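Local coordinates for protein DMATS type aromatic prenyltransferase (Micromonospora olivasterospora, PDB 6ZRY) that probably transfers a dimethylallyl group to the indole ring of tryptophan, a substrate it holds inside a barrel of the ABBA type, at residues G205-V210 with T263-A268; S229-V234 with D269-Y274. All blocks are in the same frame, centred on the assembly; numbering follows the deposited sequence. Where two conformers were deposited one is given.

Contact 1 (G205-V210 with T263-A268)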
ATOM      1  N   GLY A 205      12.917   9.139  12.090  1.00 35.18           N
ATOM      2  CA  GLY A 205      13.138   8.181  13.192  1.00 36.42           C
ATOM      3  C   GLY A 205      14.584   8.254  13.695  1.00 36.74           C
ATOM      4  O   GLY A 205      15.378   9.046  13.187  1.00 35.99           O
ATOM      5  N   PRO A 206      14.967   7.419  14.685  1.00 38.03           N
ATOM      6  CA  PRO A 206      16.344   7.382  15.175  1.00 38.76           C
ATOM      7  C   PRO A 206      17.362   7.014  14.083  1.00 37.36           C
ATOM      8  O   PRO A 206      18.468   7.438  14.172  1.00 37.14           O
ATOM      9  CB  PRO A 206      16.323   6.298  16.273  1.00 40.07           C
ATOM     10  CG  PRO A 206      15.081   5.460  15.960  1.00 40.11           C
ATOM     11  CD  PRO A 206      14.098   6.444  15.366  1.00 39.56           C
ATOM     12  N   GLN A 207      16.952   6.235  13.077  1.00 35.94           N
ATOM     13  CA  GLN A 207      17.841   5.842  11.956  1.00 35.04           C
ATOM     14  C   GLN A 207      17.060   5.895  10.634  1.00 32.07           C
ATOM     15  O   GLN A 207      15.805   5.842  10.650  1.00 31.28           O
ATOM     16  CB  GLN A 207      18.476   4.480  12.249  1.00 38.17           C
ATOM     17  CG  GLN A 207      17.494   3.407  12.663  1.00 40.78           C
ATOM     18  CD  GLN A 207      18.175   2.113  13.028  1.00 43.97           C
ATOM     19  OE1 GLN A 207      19.406   1.980  12.939  1.00 46.12           O
ATOM     20  NE2 GLN A 207      17.373   1.139  13.443  1.00 46.50           N
ATOM     21  N   ALA A 208      17.771   6.066   9.534  1.00 29.16           N
ATOM     22  CA  ALA A 208      17.189   6.082   8.185  1.00 27.46           C
ATOM     23  C   ALA A 208      16.570   4.701   7.924  1.00 26.35           C
ATOM     24  O   ALA A 208      17.194   3.659   8.298  1.00 23.98           O
ATOM     25  CB  ALA A 208      18.249   6.444   7.168  1.00 27.53           C
ATOM     26  N   ARG A 209      15.409   4.688   7.312  1.00 25.78           N
ATOM     27  CA  ARG A 209      14.672   3.445   6.986  1.00 26.99           C
ATOM     28  C   ARG A 209      13.810   3.720   5.758  1.00 24.54           C
ATOM     29  O   ARG A 209      13.176   4.796   5.706  1.00 24.66           O
ATOM     30  CB  ARG A 209      13.876   3.031   8.214  1.00 30.23           C
ATOM     31  CG  ARG A 209      12.874   1.914   7.985  1.00 33.94           C
ATOM     32  CD  ARG A 209      12.176   1.608   9.302  1.00 36.44           C
ATOM     33  NE  ARG A 209      12.902   0.534   9.954  1.00 40.24           N
ATOM     34  CZ  ARG A 209      12.409  -0.672  10.215  1.00 40.92           C
ATOM     35  NH1 ARG A 209      13.175  -1.582  10.795  1.00 41.43           N
ATOM     36  NH2 ARG A 209      11.149  -0.959   9.918  1.00 41.98           N
ATOM     37  N   VAL A 210      13.867   2.844   4.776  1.00 22.41           N
ATOM     38  CA  VAL A 210      13.084   2.951   3.516  1.00 21.12           C
ATOM     39  C   VAL A 210      12.450   1.593   3.229  1.00 20.67           C
ATOM     40  O   VAL A 210      13.115   0.545   3.430  1.00 19.76           O
ATOM     41  CB  VAL A 210      13.961   3.395   2.346  1.00 20.60           C
ATOM     42  CG1 VAL A 210      13.214   3.341   1.016  1.00 20.48           C
ATOM     43  CG2 VAL A 210      14.576   4.771   2.584  1.00 20.75           C
ATOM     44  N   THR A 263      12.643  -3.867   3.274  1.00 17.96           N
ATOM     45  CA  THR A 263      12.931  -2.871   4.307  1.00 18.84           C
ATOM     46  C   THR A 263      14.440  -2.708   4.418  1.00 19.06           C
ATOM     47  O   THR A 263      15.106  -3.686   4.764  1.00 19.08           O
ATOM     48  CB  THR A 263      12.287  -3.243   5.638  1.00 20.02           C
ATOM     49  OG1 THR A 263      10.888  -3.354   5.413  1.00 20.99           O
ATOM     50  CG2 THR A 263      12.512  -2.194   6.691  1.00 20.67           C
ATOM     51  N   PHE A 264      14.926  -1.510   4.107  1.00 19.61           N
ATOM     52  CA  PHE A 264      16.350  -1.098   4.164  1.00 21.15           C
ATOM     53  C   PHE A 264      16.561  -0.304   5.439  1.00 21.66           C
ATOM     54  O   PHE A 264      15.786   0.657   5.713  1.00 20.98           O
ATOM     55  CB  PHE A 264      16.747  -0.258   2.953  1.00 21.45           C
ATOM     56  CG  PHE A 264      16.494  -0.907   1.623  1.00 22.65           C
ATOM     57  CD1 PHE A 264      16.776  -2.252   1.419  1.00 23.41           C
ATOM     58  CD2 PHE A 264      15.983  -0.180   0.560  1.00 23.38           C
ATOM     59  CE1 PHE A 264      16.573  -2.847   0.177  1.00 24.00           C
ATOM     60  CE2 PHE A 264      15.772  -0.785  -0.673  1.00 23.77           C
ATOM     61  CZ  PHE A 264      16.058  -2.116  -0.855  1.00 23.83           C
ATOM     62  N   THR A 265      17.573  -0.674   6.192  0.70 22.14           N
ATOM     63  CA  THR A 265      17.905  -0.025   7.470  0.70 23.86           C
ATOM     64  C   THR A 265      19.406   0.293   7.520  0.70 25.16           C
ATOM     65  O   THR A 265      20.195  -0.390   6.816  0.70 23.95           O
ATOM     66  CB  THR A 265      17.404  -0.901   8.623  0.70 24.18           C
ATOM     67  OG1 THR A 265      17.466  -0.062   9.771  0.70 25.80           O
ATOM     68  CG2 THR A 265      18.199  -2.182   8.789  0.70 23.82           C
ATOM     69  N   GLU A 266      19.761   1.300   8.323  1.00 26.11           N
ATOM     70  CA  GLU A 266      21.156   1.760   8.532  1.00 28.84           C
ATOM     71  C   GLU A 266      22.037   0.626   9.055  1.00 29.51           C
ATOM     72  O   GLU A 266      21.600  -0.112   9.958  1.00 29.59           O
ATOM     73  CB  GLU A 266      21.190   2.864   9.565  1.00 30.72           C
ATOM     74  CG  GLU A 266      20.804   4.205   9.028  1.00 32.45           C
ATOM     75  CD  GLU A 266      21.155   5.318   9.996  1.00 33.62           C
ATOM     76  OE1 GLU A 266      20.339   6.205  10.171  1.00 34.55           O
ATOM     77  OE2 GLU A 266      22.258   5.258  10.593  1.00 36.40           O
ATOM     78  N   GLY A 267      23.233   0.506   8.497  1.00 31.34           N
ATOM     79  CA  GLY A 267      24.280  -0.394   8.994  1.00 31.16           C
ATOM     80  C   GLY A 267      24.098  -1.840   8.558  1.00 30.98           C
ATOM     81  O   GLY A 267      24.957  -2.650   8.923  1.00 32.45           O
ATOM     82  N   ALA A 268      23.039  -2.175   7.805  1.00 29.80           N
ATOM     83  CA  ALA A 268      22.781  -3.547   7.303  1.00 28.87           C
ATOM     84  C   ALA A 268      23.172  -3.613   5.825  1.00 28.63           C
ATOM     85  O   ALA A 268      23.042  -2.559   5.135  1.00 30.46           O
ATOM     86  CB  ALA A 268      21.334  -3.924   7.504  1.00 28.44           C
TER
HETATM   87  O   HOH W   1      15.366   0.610  11.516  1.00 41.06           O
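The start of strand 209-220 pairs here with the end of strand 258-265, antiparallel, and main-chain hydrogen bonds do most of the joining. Val210 and Phe264 form a hydrogen-bonded pair: Val210 N gives to Phe264 O at 3.1 Å, in the plane of that carbonyl, while Phe264 N returns an almost straight bond to Val210 O (2.8 Å, 173° at the hydrogen). Next to it, Arg209 and Thr265 make the non-hydrogen-bonded pair, where Arg209 CA sends a C-H toward Phe264 O. Beyond it the strands part, and Glu266 N reaches Ala208 O only weakly.

The side chain of Glu266 takes over at this point. With CG beside its own backbone N and the chain extended from there, it reaches across, oblique to the Gln207 side chain, until OE1 accepts the N-H of Ala208 through its anti lone pair (2.6 Å, 165°). An alanine in place of Glu266 would remove the carboxylate, and the 205-208 loop would probably sit less firmly against the strand end. Arg112 adds a long, weak ion pair to Glu266 OE1.

On the face carrying Arg209 and Thr265, the arginine bends at chi3 (-93°), so that its guanidinium has the Thr263 methyl CG2 over one face, off toward the rim, 3.7 Å from NH2. A water bridges Arg209 and Thr265, accepting from Arg209 NE (2.9 Å) and hydrogen-bonded to Thr265 OG1 (2.8 Å). On the other face, Val210 CB lies 4.5 Å from Phe264 CD2, and both residues pack on helix 159-170; Phe264 also meets helix 174-182.

Strand 258-265 ends in a type II turn, Thr265 to Ala268, with Gly267 at the positive-phi position. Antiparallel strands backed by helices on one face are the wall of the ABBA prenyltransferase barrel.

Contact 2 (S229-V234 with D269-Y274)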
ATOM      1  N   SER A 229      14.884 -13.950  -1.329  1.00 19.40           N
ATOM      2  CA  SER A 229      15.936 -14.689  -0.598  1.00 20.45           C
ATOM      3  C   SER A 229      17.140 -13.796  -0.274  1.00 20.30           C
ATOM      4  O   SER A 229      17.964 -14.255   0.531  1.00 20.98           O
ATOM      5  CB  SER A 229      16.340 -15.958  -1.320  1.00 21.30           C
ATOM      6  OG  SER A 229      16.915 -15.674  -2.566  1.00 23.61           O
ATOM      7  N   VAL A 230      17.254 -12.569  -0.818  1.00 19.89           N
ATOM      8  CA  VAL A 230      18.331 -11.617  -0.375  1.00 20.26           C
ATOM      9  C   VAL A 230      18.028 -11.108   1.036  1.00 20.77           C
ATOM     10  O   VAL A 230      18.958 -10.589   1.681  1.00 20.94           O
ATOM     11  CB  VAL A 230      18.596 -10.425  -1.332  1.00 20.57           C
ATOM     12  CG1 VAL A 230      19.010 -10.894  -2.721  1.00 20.86           C
ATOM     13  CG2 VAL A 230      17.429  -9.450  -1.407  1.00 20.16           C
ATOM     14  N   VAL A 231      16.788 -11.226   1.510  1.00 21.23           N
ATOM     15  CA  VAL A 231      16.404 -10.740   2.857  1.00 22.45           C
ATOM     16  C   VAL A 231      16.826 -11.747   3.919  1.00 24.99           C
ATOM     17  O   VAL A 231      16.479 -12.965   3.794  1.00 23.46           O
ATOM     18  CB  VAL A 231      14.902 -10.464   2.939  1.00 22.29           C
ATOM     19  CG1 VAL A 231      14.501  -9.900   4.302  1.00 22.53           C
ATOM     20  CG2 VAL A 231      14.444  -9.557   1.784  1.00 22.33           C
ATOM     21  N   ASP A 232      17.417 -11.217   4.988  1.00 28.20           N
ATOM     22  CA  ASP A 232      17.742 -11.912   6.251  1.00 31.18           C
ATOM     23  C   ASP A 232      16.564 -12.717   6.754  1.00 31.45           C
ATOM     24  O   ASP A 232      15.523 -12.110   7.050  1.00 31.77           O
ATOM     25  CB  ASP A 232      18.074 -10.920   7.363  1.00 33.92           C
ATOM     26  CG  ASP A 232      19.521 -10.523   7.401  1.00 36.57           C
ATOM     27  OD1 ASP A 232      20.224 -10.764   6.402  1.00 39.41           O
ATOM     28  OD2 ASP A 232      19.938  -9.987   8.440  1.00 41.91           O
ATOM     29  N   GLY A 233      16.758 -14.024   6.872  1.00 32.00           N
ATOM     30  CA  GLY A 233      15.908 -14.911   7.666  1.00 32.88           C
ATOM     31  C   GLY A 233      14.560 -15.188   7.031  1.00 32.94           C
ATOM     32  O   GLY A 233      13.737 -15.799   7.718  1.00 37.14           O
ATOM     33  N   VAL A 234      14.327 -14.830   5.762  1.00 30.69           N
ATOM     34  CA  VAL A 234      13.053 -15.221   5.089  1.00 28.83           C
ATOM     35  C   VAL A 234      13.091 -16.700   4.719  1.00 27.83           C
ATOM     36  O   VAL A 234      14.155 -17.220   4.270  1.00 28.08           O
ATOM     37  CB  VAL A 234      12.682 -14.372   3.866  1.00 29.63           C
ATOM     38  CG1 VAL A 234      12.565 -12.912   4.228  1.00 29.38           C
ATOM     39  CG2 VAL A 234      13.624 -14.600   2.705  1.00 30.15           C
ATOM     40  N   ASP A 269      23.635  -4.779   5.332  1.00 26.79           N
ATOM     41  CA  ASP A 269      23.948  -4.939   3.886  1.00 26.07           C
ATOM     42  C   ASP A 269      22.930  -5.865   3.223  1.00 24.90           C
ATOM     43  O   ASP A 269      23.041  -6.077   2.019  1.00 24.12           O
ATOM     44  CB  ASP A 269      25.404  -5.352   3.671  1.00 27.46           C
ATOM     45  CG  ASP A 269      25.720  -6.819   3.959  1.00 28.16           C
ATOM     46  OD1 ASP A 269      24.830  -7.515   4.527  1.00 27.18           O
ATOM     47  OD2 ASP A 269      26.894  -7.269   3.578  1.00 30.52           O
ATOM     48  N   ARG A 270      21.957  -6.381   3.976  1.00 24.30           N
ATOM     49  CA  ARG A 270      20.804  -7.141   3.403  1.00 23.57           C
ATOM     50  C   ARG A 270      19.524  -6.486   3.933  1.00 23.03           C
ATOM     51  O   ARG A 270      19.509  -5.961   5.047  1.00 22.78           O
ATOM     52  CB  ARG A 270      20.869  -8.647   3.751  1.00 23.73           C
ATOM     53  CG  ARG A 270      22.104  -9.404   3.219  1.00 24.69           C
ATOM     54  CD  ARG A 270      22.092  -9.653   1.701  1.00 25.34           C
ATOM     55  NE  ARG A 270      23.306 -10.354   1.235  1.00 26.69           N
ATOM     56  CZ  ARG A 270      24.479  -9.756   0.921  1.00 26.59           C
ATOM     57  NH1 ARG A 270      24.608  -8.448   1.002  1.00 26.17           N
ATOM     58  NH2 ARG A 270      25.524 -10.489   0.526  1.00 26.93           N
ATOM     59  N   PRO A 271      18.421  -6.454   3.150  1.00 22.82           N
ATOM     60  CA  PRO A 271      17.135  -6.006   3.688  1.00 22.53           C
ATOM     61  C   PRO A 271      16.822  -6.823   4.939  1.00 22.92           C
ATOM     62  O   PRO A 271      17.196  -7.986   4.957  1.00 23.08           O
ATOM     63  CB  PRO A 271      16.121  -6.282   2.574  1.00 22.13           C
ATOM     64  CG  PRO A 271      16.974  -6.360   1.290  1.00 22.33           C
ATOM     65  CD  PRO A 271      18.334  -6.856   1.739  1.00 22.48           C
ATOM     66  N   VAL A 272      16.148  -6.208   5.928  1.00 23.04           N
ATOM     67  CA  VAL A 272      15.852  -6.811   7.266  1.00 23.16           C
ATOM     68  C   VAL A 272      14.371  -7.169   7.383  1.00 22.63           C
ATOM     69  O   VAL A 272      13.961  -7.652   8.455  1.00 24.04           O
ATOM     70  CB  VAL A 272      16.284  -5.875   8.395  1.00 23.59           C
ATOM     71  CG1 VAL A 272      17.796  -5.666   8.376  1.00 24.92           C
ATOM     72  CG2 VAL A 272      15.551  -4.537   8.357  1.00 23.97           C
ATOM     73  N   GLY A 273      13.584  -6.863   6.372  1.00 21.51           N
ATOM     74  CA  GLY A 273      12.146  -7.148   6.354  1.00 20.81           C
ATOM     75  C   GLY A 273      11.730  -7.352   4.945  1.00 19.85           C
ATOM     76  O   GLY A 273      12.355  -6.698   4.055  1.00 19.30           O
ATOM     77  N   TYR A 274      10.781  -8.248   4.738  1.00 18.55           N
ATOM     78  CA  TYR A 274      10.207  -8.574   3.424  1.00 17.83           C
ATOM     79  C   TYR A 274       8.704  -8.739   3.578  1.00 17.78           C
ATOM     80  O   TYR A 274       8.292  -9.400   4.533  1.00 18.09           O
ATOM     81  CB  TYR A 274      10.798  -9.862   2.871  1.00 17.72           C
ATOM     82  CG  TYR A 274      10.212 -10.243   1.549  1.00 17.58           C
ATOM     83  CD1 TYR A 274      10.608  -9.611   0.393  1.00 17.07           C
ATOM     84  CD2 TYR A 274       9.236 -11.231   1.459  1.00 17.45           C
ATOM     85  CE1 TYR A 274      10.057  -9.933  -0.829  1.00 17.12           C
ATOM     86  CE2 TYR A 274       8.690 -11.582   0.241  1.00 17.47           C
ATOM     87  CZ  TYR A 274       9.090 -10.924  -0.897  1.00 17.53           C
ATOM     88  OH  TYR A 274       8.556 -11.252  -2.100  1.00 18.80           O
TER
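Val231 is wedged into the bend of 269-274, its two methyls doing different jobs. CG1, anti to the backbone N, points at the main chain, 3.4 Å from Pro271 O and lying against Gly273 N, a buried amide with no partner in the model. CG2 lies between Pro271 CB and Tyr274 CB, each 3.8 Å away. Val231 crosses Tyr274 at about a right angle, and so does Val234, whose CG1 meets the same Tyr274 CB at 3.8 Å. At the other end Val230 CG2 reaches obliquely to the proline ring, 4.1 Å from Pro271 CG.

Just after the wedge, Asp232 N gives a hydrogen bond to Pro271 O (3.2 Å), nearly along the C=O axis. Asp232 and Arg270 also cross at about a right angle, but without pairing charges: Asp232 OD1 rests 3.5 Å from Arg270 CB. The guanidinium turns back instead, and Arg270 NH1 donates to Asp269 O at 3.0 Å.

Val231 to Val234 form a type II turn between helices 221-228 and 236-247. Both helices touch Tyr274 of strand 273-278, while Val230, Arg270 and Pro271 lean on helix 174-182.

Their segments alternate along the chain, and the two contacts, with centres 13 Å apart, share the hairpin of strands 258-265 and 273-278. Across it Thr263 N meets Gly273 O and Thr263 O meets Val272 N, each at 3.0 Å and probably hydrogen-bonded, while Thr265 CG2 packs on Val272 CG1 at 3.5 Å. Contact 1 joins this hairpin to strand 209-220; contact 2 sets the end of its loop, and Tyr274, against the connection between helices 221-228 and 236-247. The loop carries Asp269, a calcium ligand in this protein though no ion is modelled here; the side chains of Thr265 and Asp269 are about 9 Å apart. Bound tryptophan lies about 11 Å from Tyr274's side chain and 14 Å from Thr263's.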